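Local coordinates for protein esterase Rv0045c (Mycobacterium tuberculosis, PDB 6WYN) that hydrolyses ester bonds, preferring short, straight-chain alkyl esters, and probably takes part in ester and lipid metabolism, at residues L49-E54 against D226-R231. Sequence-based numbering, arbitrary orientation. Where two conformers were deposited one is given.
Sequences LAENAE and DVKSLR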
ATOM      1  N   LEU A  49       6.131  13.906 -10.928  1.00 16.62           N
ATOM      2  CA  LEU A  49       5.925  14.283  -9.503  1.00 17.16           C
ATOM      3  C   LEU A  49       5.188  15.639  -9.381  1.00 17.35           C
ATOM      4  O   LEU A  49       4.545  15.846  -8.326  1.00 15.06           O
ATOM      5  CB  LEU A  49       7.234  14.292  -8.718  1.00 17.36           C
ATOM      6  CG  LEU A  49       7.844  12.917  -8.410  1.00 19.58           C
ATOM      7  CD1 LEU A  49       9.132  13.116  -7.613  1.00 20.01           C
ATOM      8  CD2 LEU A  49       6.860  12.030  -7.654  1.00 21.72           C
ATOM      9  N   ALA A  50       5.298  16.538 -10.370  1.00 15.66           N
ATOM     10  CA  ALA A  50       4.604  17.844 -10.350  1.00 15.75           C
ATOM     11  C   ALA A  50       3.087  17.594 -10.270  1.00 16.08           C
ATOM     12  O   ALA A  50       2.427  18.354  -9.541  1.00 16.11           O
ATOM     13  CB  ALA A  50       4.993  18.673 -11.553  1.00 15.85           C
ATOM     14  N   GLU A  51       2.592  16.549 -10.941  1.00 16.03           N
ATOM     15  CA  GLU A  51       1.172  16.123 -10.917  1.00 16.18           C
ATOM     16  C   GLU A  51       0.801  15.749  -9.494  1.00 16.41           C
ATOM     17  O   GLU A  51      -0.283  16.165  -9.026  1.00 16.95           O
ATOM     18  CB  GLU A  51       0.904  14.976 -11.889  1.00 18.27           C
ATOM     19  CG  GLU A  51       1.141  15.300 -13.359  1.00 19.39           C
ATOM     20  CD  GLU A  51       0.821  14.155 -14.321  1.00 23.84           C
ATOM     21  OE1 GLU A  51       1.015  14.342 -15.539  1.00 27.67           O
ATOM     22  OE2 GLU A  51       0.335  13.086 -13.878  1.00 24.56           O
ATOM     23  N   ASN A  52       1.670  15.032  -8.778  1.00 14.72           N
ATOM     24  CA  ASN A  52       1.418  14.647  -7.374  1.00 14.48           C
ATOM     25  C   ASN A  52       1.408  15.882  -6.483  1.00 15.39           C
ATOM     26  O   ASN A  52       0.507  15.958  -5.590  1.00 14.58           O
ATOM     27  CB  ASN A  52       2.404  13.612  -6.832  1.00 14.40           C
ATOM     28  CG  ASN A  52       2.407  12.342  -7.650  1.00 13.71           C
ATOM     29  OD1 ASN A  52       3.260  12.204  -8.524  1.00 15.07           O
ATOM     30  ND2 ASN A  52       1.431  11.464  -7.446  1.00 11.27           N
ATOM     31  N   ALA A  53       2.340  16.808  -6.647  1.00 14.85           N
ATOM     32  CA  ALA A  53       2.312  18.064  -5.852  1.00 16.88           C
ATOM     33  C   ALA A  53       0.977  18.830  -6.090  1.00 17.25           C
ATOM     34  O   ALA A  53       0.388  19.250  -5.130  1.00 18.92           O
ATOM     35  CB  ALA A  53       3.513  18.922  -6.160  1.00 16.33           C
ATOM     36  N   GLU A  54       0.517  18.971  -7.329  1.00 19.91           N
ATOM     37  CA  GLU A  54      -0.767  19.651  -7.667  1.00 23.88           C
ATOM     38  C   GLU A  54      -1.941  18.891  -6.995  1.00 21.42           C
ATOM     39  O   GLU A  54      -2.701  19.502  -6.242  1.00 20.98           O
ATOM     40  CB  GLU A  54      -0.818  19.722  -9.194  1.00 29.62           C
ATOM     41  CG  GLU A  54      -2.088  20.297  -9.804  1.00 40.49           C
ATOM     42  CD  GLU A  54      -2.217  20.093 -11.322  1.00 55.32           C
ATOM     43  OE1 GLU A  54      -3.070  20.788 -11.954  1.00 62.26           O
ATOM     44  OE2 GLU A  54      -1.485  19.226 -11.887  1.00 59.58           O
ATOM     45  N   ASP A 226     -10.634  11.011 -12.098  1.00 15.74           N
ATOM     46  CA  ASP A 226      -9.857  11.828 -13.061  1.00 16.36           C
ATOM     47  C   ASP A 226      -8.879  10.928 -13.809  1.00 16.09           C
ATOM     48  O   ASP A 226      -8.077  10.217 -13.164  1.00 17.62           O
ATOM     49  CB  ASP A 226      -9.196  12.989 -12.325  1.00 17.59           C
ATOM     50  CG  ASP A 226      -8.343  13.773 -13.304  1.00 21.06           C
ATOM     51  OD1 ASP A 226      -7.161  13.346 -13.537  1.00 27.76           O
ATOM     52  OD2 ASP A 226      -8.862  14.745 -13.870  1.00 17.14           O
ATOM     53  N   VAL A 227      -8.954  10.914 -15.130  1.00 14.69           N
ATOM     54  CA  VAL A 227      -8.179   9.977 -15.963  1.00 15.03           C
ATOM     55  C   VAL A 227      -6.693  10.374 -15.955  1.00 14.89           C
ATOM     56  O   VAL A 227      -5.897   9.525 -16.244  1.00 16.62           O
ATOM     57  CB  VAL A 227      -8.773   9.888 -17.369  1.00 15.10           C
ATOM     58  CG1 VAL A 227      -8.661  11.218 -18.105  1.00 15.56           C
ATOM     59  CG2 VAL A 227      -8.137   8.799 -18.175  1.00 16.05           C
ATOM     60  N   LYS A 228      -6.297  11.581 -15.595  1.00 17.34           N
ATOM     61  CA  LYS A 228      -4.838  11.873 -15.536  1.00 20.00           C
ATOM     62  C   LYS A 228      -4.291  11.177 -14.275  1.00 18.27           C
ATOM     63  O   LYS A 228      -3.232  10.547 -14.388  1.00 15.68           O
ATOM     64  CB  LYS A 228      -4.590  13.376 -15.603  1.00 26.33           C
ATOM     65  CG  LYS A 228      -3.125  13.805 -15.664  1.00 35.77           C
ATOM     66  CD  LYS A 228      -2.888  15.332 -15.762  1.00 39.91           C
ATOM     67  CE  LYS A 228      -2.810  16.003 -14.409  1.00 44.17           C
ATOM     68  NZ  LYS A 228      -2.056  17.277 -14.477  1.00 51.40           N
ATOM     69  N   SER A 229      -5.034  11.176 -13.160  1.00 15.71           N
ATOM     70  CA  SER A 229      -4.657  10.396 -11.951  0.50 15.49           C
ATOM     71  C   SER A 229      -4.620   8.902 -12.283  1.00 16.22           C
ATOM     72  O   SER A 229      -3.632   8.246 -11.911  1.00 12.95           O
ATOM     73  CB  SER A 229      -5.560  10.684 -10.799  0.50 14.88           C
ATOM     74  OG  SER A 229      -5.413  12.037 -10.424  0.50 14.51           O
ATOM     75  N   LEU A 230      -5.630   8.380 -12.992  1.00 15.29           N
ATOM     76  CA  LEU A 230      -5.639   6.936 -13.354  1.00 16.31           C
ATOM     77  C   LEU A 230      -4.441   6.577 -14.247  1.00 18.06           C
ATOM     78  O   LEU A 230      -3.831   5.503 -14.016  1.00 16.90           O
ATOM     79  CB  LEU A 230      -6.951   6.571 -14.046  1.00 16.65           C
ATOM     80  CG  LEU A 230      -8.214   6.695 -13.190  1.00 15.92           C
ATOM     81  CD1 LEU A 230      -9.453   6.279 -13.998  1.00 15.87           C
ATOM     82  CD2 LEU A 230      -8.105   5.873 -11.897  1.00 15.93           C
ATOM     83  N   ARG A 231      -4.152   7.410 -15.243  1.00 18.87           N
ATOM     84  CA  ARG A 231      -3.029   7.231 -16.208  1.00 23.17           C
ATOM     85  C   ARG A 231      -1.702   7.161 -15.422  1.00 19.53           C
ATOM     86  O   ARG A 231      -0.844   6.329 -15.740  1.00 18.31           O
ATOM     87  CB  ARG A 231      -3.068   8.407 -17.193  1.00 25.77           C
ATOM     88  CG  ARG A 231      -1.965   8.411 -18.238  1.00 36.29           C
ATOM     89  CD  ARG A 231      -2.061   9.530 -19.279  1.00 43.05           C
ATOM     90  NE  ARG A 231      -3.364   9.550 -19.958  1.00 54.97           N
ATOM     91  CZ  ARG A 231      -3.706   8.851 -21.062  1.00 59.84           C
ATOM     92  NH1 ARG A 231      -2.831   8.052 -21.666  1.00 60.32           N
ATOM     93  NH2 ARG A 231      -4.936   8.968 -21.563  1.00 53.77           N
TER
HETATM   94  O   HOH W   1      -3.424  19.616 -14.383  1.00 45.00           O
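With CG trans to the backbone N (chi1 -175°) and a bend at chi3 (88°), Lys228 reaches across to Glu54, whose CG is likewise trans (chi1 176°) and whose chain runs out extended to meet it. The two side chains meet at roughly a right angle, and Lys228 NZ forms a salt bridge with Glu54 OE2 at 3.3 Å, long and weak as a hydrogen bond. Water 1 supplements it, accepting from Lys228 NZ at 2.7 Å and donating to Glu54 OE1 at 2.7 Å, so the ammonium engages both carboxylate oxygens, one directly and one through solvent. Glu51 slants across the lysine chain, its CG 3.9 Å from Lys228 NZ. Glu51 OE2 forms a salt bridge with Arg232, while OE1 stays 4.4 Å from Lys228 NZ, beyond salt-bridge range. On the lysine's helix, Asp226 is the N-cap: its OD1 accepts from Ser229 N at 3.1 Å through the anti lone pair, and weakly from Lys228 N. Away from the probable catalytic triad, the contact illustrates how surface helices, here 49-55 and 227-237, can be linked by long charged side chains rather than close backbones. Its chemistry implies an ion pair probably held partly through its bridging water.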